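Local coordinates for nucleoid-associated protein HP_0035 (Helicobacter pylori, PDB 3F42), which probably binds DNA as a homodimer and alters its conformation, in line with a role in nucleoid organisation and gene regulation, at the interface of chains A and B and the interface of chains A and C. Residues are numbered along the deposited sequence; one frame, centred on the assembly and turned at random. Chains: chain A/B/C, protein HP0035.

Contacts 2 and 3 belong to one two-fold symmetric A–C interface: each sets residue 5 of one chain against residues 19, 85 and 89 of the other, and their C-alpha centres lie about 23 Å apart. Contact 1 joins chains A and B, its C-alpha centre about 10 Å from that of contact 3 and 18 Å from that of contact 2. The start of helix 5-27 of chain A serves both partners, turning residues 5, 6, 8, 9 and 12 to chain C and 7, 10, 11 and 15 to chain B. For this homodimer the symmetric A–C pairing is plausible, whereas A–B may be packing of dimers.

Contact 1: the interface of chains A and B. Residues chain A 3, 7, 10-11, 15; chain B 11-12, 15, 19, 89-90, 93.
The N-terminal helix 5-27 of chain A, with A:Met3 ahead of it, packs against helix 11-19 and the end of helix 63-92 of chain B. A:Leu11 is the central wedge. Its CG is anti to the backbone N (chi1 -157°), pointing the side chain into chain B. The two methyls meet different neighbours: CD1 lies 3.5 Å from CG of the selenomethionine B:Met15, a tight fit, and CD2 meets CD1 of B:Leu11 tip to tip at 3.7 Å. B:Leu12 CD2 lies 4.0 Å from the same CD2. The A:Gln7 amide lies over one face of the B:Phe19 ring, the planes 19° apart, with NE2 3.6 Å above the plane toward the rim. CG of selenomethionine A:Met3 approaches CE2 of the same ring to 3.7 Å. B:Ala89 CB packs on the A:Gln7 backbone, 3.2 Å from its carbonyl O, a small residue consistent with close helix approach. A:Met15 CG is 3.6 Å from the carbonyl O of B:Leu93, which is only partly modelled, leaving this end less certain. No hydrogen bond or salt bridge spans the patch, which holds by van der Waals packing and the A:Gln7–B:Phe19 stack. It joins chains A and B in the deposited four-chain assembly; the geometry alone establishes no biological role.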
loop_
_atom_site.group_PDB
_atom_site.type_symbol
_atom_site.label_atom_id
_atom_site.label_comp_id
_atom_site.label_asym_id
_atom_site.label_seq_id
_atom_site.Cartn_x
_atom_site.Cartn_y
_atom_site.Cartn_z
HETATM N N MSE A 3 -8.459 -7.978 -12.155
HETATM C CA MSE A 3 -7.529 -7.944 -11.026
HETATM C C MSE A 3 -8.087 -8.762 -9.883
HETATM O O MSE A 3 -9.267 -8.634 -9.566
HETATM C CB MSE A 3 -7.318 -6.521 -10.559
HETATM C CG MSE A 3 -6.073 -6.409 -9.716
HETATM SE SE MSE A 3 -5.889 -4.731 -8.761
HETATM C CE MSE A 3 -7.776 -4.340 -8.499
ATOM N N GLN A 7 -3.304 -9.998 -6.724
ATOM C CA GLN A 7 -2.679 -8.978 -7.552
ATOM C C GLN A 7 -2.748 -7.623 -6.866
ATOM O O GLN A 7 -1.765 -6.889 -6.869
ATOM C CB GLN A 7 -3.309 -8.910 -8.931
ATOM C CG GLN A 7 -3.049 -10.169 -9.713
ATOM C CD GLN A 7 -3.828 -10.266 -10.971
ATOM O OE1 GLN A 7 -5.024 -9.979 -11.003
ATOM N NE2 GLN A 7 -3.171 -10.732 -12.032
ATOM N N GLY A 10 -0.128 -7.430 -4.176
ATOM C CA GLY A 10 1.184 -7.277 -4.832
ATOM C C GLY A 10 1.412 -5.829 -5.288
ATOM O O GLY A 10 2.512 -5.255 -5.101
ATOM N N LEU A 11 0.384 -5.238 -5.897
ATOM C CA LEU A 11 0.448 -3.817 -6.273
ATOM C C LEU A 11 0.652 -2.903 -5.071
ATOM O O LEU A 11 1.501 -1.985 -5.113
ATOM C CB LEU A 11 -0.823 -3.411 -7.010
ATOM C CG LEU A 11 -0.594 -2.197 -7.893
ATOM C CD1 LEU A 11 -0.052 -2.725 -9.253
ATOM C CD2 LEU A 11 -1.919 -1.456 -8.024
HETATM N N MSE A 15 3.821 -0.536 -4.526
HETATM C CA MSE A 15 3.631 0.908 -4.343
HETATM C C MSE A 15 4.248 1.394 -3.037
HETATM O O MSE A 15 4.877 2.465 -3.015
HETATM C CB MSE A 15 2.162 1.267 -4.443
HETATM C CG MSE A 15 1.725 1.241 -5.856
HETATM SE SE MSE A 15 -0.163 1.619 -5.873
HETATM C CE MSE A 15 -0.062 3.498 -5.775
ATOM N N LEU B 11 -4.421 4.618 -12.345
ATOM C CA LEU B 11 -3.355 3.658 -12.026
ATOM C C LEU B 11 -3.898 2.226 -11.999
ATOM O O LEU B 11 -3.469 1.379 -12.789
ATOM C CB LEU B 11 -2.716 4.014 -10.665
ATOM C CG LEU B 11 -1.484 3.309 -10.060
ATOM C CD1 LEU B 11 -1.776 1.867 -9.645
ATOM C CD2 LEU B 11 -0.250 3.379 -10.963
ATOM N N LEU B 12 -4.845 1.980 -11.089
ATOM C CA LEU B 12 -5.470 0.663 -10.917
ATOM C C LEU B 12 -6.158 0.185 -12.208
ATOM O O LEU B 12 -6.001 -0.972 -12.600
ATOM C CB LEU B 12 -6.461 0.660 -9.733
ATOM C CG LEU B 12 -6.221 1.513 -8.476
ATOM C CD1 LEU B 12 -7.519 1.671 -7.696
ATOM C CD2 LEU B 12 -5.094 0.996 -7.571
HETATM N N MSE B 15 -3.514 -0.680 -14.809
HETATM C CA MSE B 15 -2.966 -1.972 -14.385
HETATM C C MSE B 15 -3.921 -3.127 -14.727
HETATM O O MSE B 15 -3.484 -4.196 -15.173
HETATM C CB MSE B 15 -2.684 -1.957 -12.880
HETATM C CG MSE B 15 -1.393 -2.648 -12.480
HETATM SE SE MSE B 15 0.199 -1.687 -13.101
HETATM C CE MSE B 15 -0.312 0.127 -12.610
ATOM N N PHE B 19 -3.122 -6.368 -16.920
ATOM C CA PHE B 19 -3.334 -7.720 -16.403
ATOM C C PHE B 19 -4.051 -8.603 -17.425
ATOM O O PHE B 19 -3.835 -9.818 -17.470
ATOM C CB PHE B 19 -4.108 -7.695 -15.076
ATOM C CG PHE B 19 -3.276 -7.284 -13.884
ATOM C CD1 PHE B 19 -1.980 -7.777 -13.708
ATOM C CD2 PHE B 19 -3.794 -6.425 -12.924
ATOM C CE1 PHE B 19 -1.207 -7.402 -12.604
ATOM C CE2 PHE B 19 -3.033 -6.043 -11.813
ATOM C CZ PHE B 19 -1.739 -6.534 -11.654
ATOM N N ALA B 89 2.384 -8.344 -10.337
ATOM C CA ALA B 89 1.711 -7.141 -9.831
ATOM C C ALA B 89 2.667 -6.214 -9.057
ATOM O O ALA B 89 2.574 -4.974 -9.166
ATOM C CB ALA B 89 0.522 -7.535 -8.948
ATOM N N PHE B 90 3.566 -6.807 -8.272
ATOM C CA PHE B 90 4.538 -6.046 -7.475
ATOM C C PHE B 90 5.451 -5.229 -8.397
ATOM O O PHE B 90 5.776 -4.062 -8.110
ATOM C CB PHE B 90 5.371 -6.992 -6.597
ATOM C CG PHE B 90 6.429 -6.292 -5.763
ATOM C CD1 PHE B 90 6.214 -6.051 -4.412
ATOM C CD2 PHE B 90 7.635 -5.887 -6.334
ATOM C CE1 PHE B 90 7.178 -5.411 -3.632
ATOM C CE2 PHE B 90 8.607 -5.238 -5.572
ATOM C CZ PHE B 90 8.378 -5.013 -4.218
ATOM N N LEU B 93 3.861 -1.991 -10.898
ATOM C CA LEU B 93 3.873 -0.683 -10.221
ATOM C C LEU B 93 4.349 -0.737 -8.767
ATOM O O LEU B 93 4.442 0.303 -8.098
ATOM C CB LEU B 93 2.498 -0.000 -10.311
#

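Contact 2: the interface of chains A and C. Residues chain A 19, 85-86, 88-89; chain C 3-5, 8.
The ring of C:Phe5 is clamped between A:Phe19 and A:Leu88. Its CG is anti to the backbone N (chi1 -153°), carrying the phenyl into chain A. On one face A:Phe19 stacks nearly parallel, with planes 15° apart and centroids 4.1 Å apart; the two side chains arrive tip to tip, and A:Phe19 CE1 sits over the centre of the C:Phe5 ring. On the opposite face the CD2 methyl of A:Leu88 is centred in a CH-pi contact, 3.7 Å from the ring centroid. A:Ala89 CA lies at the ring's edge, in plane, 3.8 Å from C:Phe5 CD1. C:Leu8 CD2 also reaches A:Ala89 CA, at 4.0 Å. Outward, the A:Arg85 guanidinium stands almost upright to the C:Phe5 ring, at 82°, with NH2 at the ring edge and C:Phe5 CB 3.7 Å above one guanidinium face, toward the rim. The backbone N of C:Phe5 is near the A:Arg85 carbonyl O, but its N-H points elsewhere and no hydrogen bond forms. At the outer rim A:Lys86 CG lies 3.7 Å from C:Asp4 CB, without their charged ends meeting. The site lies where the N-terminal start of helix 5-27 of chain C enters the groove between helices 5-27 and 63-93 of chain A.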
loop_
_atom_site.group_PDB
_atom_site.type_symbol
_atom_site.label_atom_id
_atom_site.label_comp_id
_atom_site.label_asym_id
_atom_site.label_seq_id
_atom_site.Cartn_x
_atom_site.Cartn_y
_atom_site.Cartn_z
ATOM N N PHE A 19 7.144 4.058 -2.685
ATOM C CA PHE A 19 6.887 5.210 -1.834
ATOM C C PHE A 19 8.069 5.413 -0.851
ATOM O O PHE A 19 8.565 6.546 -0.666
ATOM C CB PHE A 19 5.574 5.023 -1.066
ATOM C CG PHE A 19 5.171 6.213 -0.277
ATOM C CD1 PHE A 19 4.339 7.172 -0.838
ATOM C CD2 PHE A 19 5.685 6.435 0.992
ATOM C CE1 PHE A 19 3.985 8.308 -0.134
ATOM C CE2 PHE A 19 5.350 7.589 1.716
ATOM C CZ PHE A 19 4.505 8.530 1.164
ATOM N N ARG A 85 5.762 17.790 -3.305
ATOM C CA ARG A 85 5.119 16.580 -2.770
ATOM C C ARG A 85 3.783 16.227 -3.454
ATOM O O ARG A 85 3.452 15.043 -3.622
ATOM C CB ARG A 85 4.992 16.649 -1.264
ATOM C CG ARG A 85 6.404 16.589 -0.612
ATOM C CD ARG A 85 6.325 16.629 0.932
ATOM N NE ARG A 85 5.721 15.411 1.512
ATOM C CZ ARG A 85 6.375 14.268 1.689
ATOM N NH1 ARG A 85 7.677 14.155 1.315
ATOM N NH2 ARG A 85 5.745 13.223 2.229
ATOM N N LYS A 86 3.020 17.246 -3.849
ATOM C CA LYS A 86 1.833 17.006 -4.670
ATOM C C LYS A 86 2.272 16.424 -6.016
ATOM O O LYS A 86 1.779 15.372 -6.444
ATOM C CB LYS A 86 1.048 18.307 -4.866
ATOM C CG LYS A 86 0.358 18.787 -3.605
ATOM C CD LYS A 86 -0.278 20.161 -3.779
ATOM C CE LYS A 86 0.771 21.241 -3.969
ATOM N NZ LYS A 86 0.454 22.448 -3.178
ATOM N N LEU A 88 4.869 14.807 -6.893
ATOM C CA LEU A 88 5.334 13.456 -6.749
ATOM C C LEU A 88 4.217 12.428 -6.552
ATOM O O LEU A 88 4.299 11.322 -7.100
ATOM C CB LEU A 88 6.326 13.394 -5.584
ATOM C CG LEU A 88 7.216 12.157 -5.518
ATOM C CD1 LEU A 88 8.059 12.039 -6.768
ATOM C CD2 LEU A 88 8.086 12.315 -4.251
ATOM N N ALA A 89 3.170 12.777 -5.800
ATOM C CA ALA A 89 2.012 11.885 -5.646
ATOM C C ALA A 89 1.374 11.618 -7.006
ATOM O O ALA A 89 1.106 10.467 -7.370
ATOM C CB ALA A 89 0.977 12.488 -4.714
HETATM N N MSE C 3 -4.175 15.855 -3.758
HETATM C CA MSE C 3 -3.538 14.844 -2.914
HETATM C C MSE C 3 -2.045 15.079 -2.878
HETATM O O MSE C 3 -1.443 15.312 -3.924
HETATM C CB MSE C 3 -3.808 13.458 -3.455
HETATM C CG MSE C 3 -3.549 12.409 -2.405
HETATM SE SE MSE C 3 -3.505 10.588 -3.071
HETATM C CE MSE C 3 -2.828 10.952 -4.858
ATOM N N ASP C 4 -1.449 15.100 -1.698
ATOM C CA ASP C 4 -0.009 15.212 -1.655
ATOM C C ASP C 4 0.639 13.876 -1.258
ATOM O O ASP C 4 -0.070 12.870 -1.018
ATOM C CB ASP C 4 0.442 16.383 -0.746
ATOM C CG ASP C 4 0.031 16.199 0.709
ATOM O OD1 ASP C 4 -0.094 15.035 1.152
ATOM O OD2 ASP C 4 -0.151 17.239 1.399
ATOM N N PHE C 5 1.972 13.845 -1.218
ATOM C CA PHE C 5 2.677 12.548 -1.068
ATOM C C PHE C 5 2.367 11.987 0.309
ATOM O O PHE C 5 2.210 10.781 0.471
ATOM C CB PHE C 5 4.180 12.755 -1.239
ATOM C CG PHE C 5 4.918 11.533 -1.734
ATOM C CD1 PHE C 5 4.521 10.876 -2.908
ATOM C CD2 PHE C 5 6.025 11.069 -1.059
ATOM C CE1 PHE C 5 5.214 9.760 -3.360
ATOM C CE2 PHE C 5 6.727 9.924 -1.499
ATOM C CZ PHE C 5 6.322 9.276 -2.660
ATOM N N LEU C 8 -0.955 10.319 0.162
ATOM C CA LEU C 8 -0.846 9.062 -0.572
ATOM C C LEU C 8 -0.253 7.964 0.298
ATOM O O LEU C 8 -0.729 6.825 0.265
ATOM C CB LEU C 8 -0.012 9.234 -1.851
ATOM C CG LEU C 8 0.359 7.984 -2.672
ATOM C CD1 LEU C 8 -0.922 7.234 -3.093
ATOM C CD2 LEU C 8 1.214 8.366 -3.927
#

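Contact 3: the interface of chains A and C. Residues chain A 4-6, 8-9, 12; chain C 19, 23, 85, 89, 92.
The C:Phe19 ring is sandwiched within chain A: A:Gly9 CA rests 3.3 Å above one face, toward the rim, and the A:Phe5 ring stacks on the opposite one, with its CE2 offset toward the rim. In return, C:Phe19 CE1 sits over the centre of one A:Phe5 face. The A:Phe5 carbonyl O lies in plane at the C:Phe19 edge. A:Gly9 CA comes to 3.4 Å from C:Phe19 CZ. C:Phe19 CG stands anti to the backbone N (chi1 -174°), projecting the ring toward A:Phe5. The edge of the A:Phe5 ring is lined, in plane, by C:Glu23 CD, C:Arg85 NH2 and C:Ala89 CA; the carboxylate is steeply turned to the ring, at 81°, with OE1 3.5 Å from A:Phe5 CD2. Selenium of C:Met92 reaches A:Phe5 CE1 at 3.9 Å. C:Arg85 grips C:Glu23 end-on: NH1 donates to the syn lone pair of OE1 at 2.9 Å, and NH2 donates to OE2 at 2.7 Å, a salt bridge met on the syn side but tilted from the carboxylate plane. This two-point pairing would restrict rotation of the guanidinium and present NH2 to A:Ser6, whose hydroxyl OG accepts from it at 2.8 Å, tilted 19° from the guanidinium plane. Water 1 bridges the same OG to C:Arg85 NE, 2.9 Å from that nitrogen. The two-helix groove of chain C, formed by helices 5-27 and 63-93, thus receives the first turns of helix 5-27 of chain A.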
loop_
_atom_site.group_PDB
_atom_site.type_symbol
_atom_site.label_atom_id
_atom_site.label_comp_id
_atom_site.label_asym_id
_atom_site.label_seq_id
_atom_site.Cartn_x
_atom_site.Cartn_y
_atom_site.Cartn_z
ATOM N N ASP A 4 -7.291 -9.650 -9.311
ATOM C CA ASP A 4 -7.775 -10.359 -8.148
ATOM C C ASP A 4 -7.091 -9.853 -6.867
ATOM O O ASP A 4 -6.233 -8.940 -6.921
ATOM C CB ASP A 4 -7.643 -11.893 -8.324
ATOM C CG ASP A 4 -6.200 -12.353 -8.478
ATOM O OD1 ASP A 4 -5.295 -11.674 -7.940
ATOM O OD2 ASP A 4 -5.991 -13.409 -9.136
ATOM N N PHE A 5 -7.481 -10.411 -5.720
ATOM C CA PHE A 5 -7.041 -9.827 -4.429
ATOM C C PHE A 5 -5.538 -10.010 -4.303
ATOM O O PHE A 5 -4.844 -9.139 -3.789
ATOM C CB PHE A 5 -7.765 -10.520 -3.277
ATOM C CG PHE A 5 -7.914 -9.665 -2.039
ATOM C CD1 PHE A 5 -8.502 -8.393 -2.107
ATOM C CD2 PHE A 5 -7.511 -10.142 -0.813
ATOM C CE1 PHE A 5 -8.645 -7.621 -0.961
ATOM C CE2 PHE A 5 -7.633 -9.359 0.357
ATOM C CZ PHE A 5 -8.212 -8.098 0.279
ATOM N N SER A 6 -5.034 -11.147 -4.783
ATOM C CA SER A 6 -3.581 -11.353 -4.713
ATOM C C SER A 6 -2.800 -10.320 -5.528
ATOM O O SER A 6 -1.786 -9.763 -5.049
ATOM C CB SER A 6 -3.252 -12.781 -5.129
ATOM O OG SER A 6 -3.728 -13.665 -4.137
ATOM N N LEU A 8 -3.875 -7.308 -6.246
ATOM C CA LEU A 8 -4.005 -6.037 -5.538
ATOM C C LEU A 8 -3.002 -5.934 -4.399
ATOM O O LEU A 8 -2.397 -4.876 -4.202
ATOM C CB LEU A 8 -5.434 -5.838 -5.008
ATOM C CG LEU A 8 -5.726 -4.637 -4.089
ATOM C CD1 LEU A 8 -5.348 -3.324 -4.805
ATOM C CD2 LEU A 8 -7.229 -4.615 -3.650
ATOM N N GLY A 9 -2.820 -7.022 -3.655
ATOM C CA GLY A 9 -1.866 -7.016 -2.539
ATOM C C GLY A 9 -0.445 -6.810 -3.046
ATOM O O GLY A 9 0.345 -6.079 -2.423
ATOM N N LEU A 12 -0.111 -3.133 -4.000
ATOM C CA LEU A 12 0.012 -2.316 -2.788
ATOM C C LEU A 12 1.426 -2.437 -2.219
ATOM O O LEU A 12 2.042 -1.421 -1.829
ATOM C CB LEU A 12 -1.007 -2.713 -1.724
ATOM C CG LEU A 12 -2.469 -2.335 -1.982
ATOM C CD1 LEU A 12 -3.402 -2.845 -0.842
ATOM C CD2 LEU A 12 -2.672 -0.829 -2.158
ATOM N N PHE C 19 -6.316 -4.574 3.728
ATOM C CA PHE C 19 -5.994 -5.767 2.959
ATOM C C PHE C 19 -5.634 -6.932 3.918
ATOM O O PHE C 19 -6.115 -8.073 3.752
ATOM C CB PHE C 19 -4.835 -5.484 1.997
ATOM C CG PHE C 19 -4.533 -6.611 1.080
ATOM C CD1 PHE C 19 -5.138 -6.674 -0.168
ATOM C CD2 PHE C 19 -3.721 -7.660 1.483
ATOM C CE1 PHE C 19 -4.902 -7.736 -1.021
ATOM C CE2 PHE C 19 -3.482 -8.754 0.637
ATOM C CZ PHE C 19 -4.067 -8.804 -0.611
ATOM N N GLU C 23 -7.500 -10.493 4.458
ATOM C CA GLU C 23 -6.836 -11.764 4.198
ATOM C C GLU C 23 -6.982 -12.705 5.397
ATOM O O GLU C 23 -7.141 -13.928 5.223
ATOM C CB GLU C 23 -5.347 -11.628 3.847
ATOM C CG GLU C 23 -4.989 -11.293 2.412
ATOM C CD GLU C 23 -5.456 -12.348 1.366
ATOM O OE1 GLU C 23 -6.654 -12.736 1.390
ATOM O OE2 GLU C 23 -4.633 -12.727 0.509
ATOM N N ARG C 85 -12.144 -13.811 -4.733
ATOM C CA ARG C 85 -10.972 -12.931 -4.602
ATOM C C ARG C 85 -10.966 -11.749 -5.593
ATOM O O ARG C 85 -10.503 -10.647 -5.259
ATOM C CB ARG C 85 -9.684 -13.724 -4.647
ATOM C CG ARG C 85 -9.570 -14.615 -3.376
ATOM C CD ARG C 85 -8.254 -15.426 -3.362
ATOM N NE ARG C 85 -7.054 -14.579 -3.191
ATOM C CZ ARG C 85 -6.640 -14.104 -2.022
ATOM N NH1 ARG C 85 -7.336 -14.368 -0.886
ATOM N NH2 ARG C 85 -5.538 -13.352 -1.969
ATOM N N ALA C 89 -11.305 -7.705 -4.446
ATOM C CA ALA C 89 -10.421 -6.642 -4.946
ATOM C C ALA C 89 -11.251 -5.459 -5.436
ATOM O O ALA C 89 -10.989 -4.305 -5.079
ATOM C CB ALA C 89 -9.546 -7.145 -6.078
HETATM N N MSE C 92 -13.229 -3.851 -2.341
HETATM C CA MSE C 92 -12.394 -3.135 -1.393
HETATM C C MSE C 92 -12.095 -1.726 -1.936
HETATM O O MSE C 92 -12.256 -0.716 -1.221
HETATM C CB MSE C 92 -11.092 -3.888 -1.105
HETATM C CG MSE C 92 -10.254 -3.098 -0.175
HETATM SE SE MSE C 92 -8.592 -3.896 0.274
HETATM C CE MSE C 92 -7.504 -2.267 0.149
HETATM O O HOH W 1 -6.169 -14.396 -5.926
#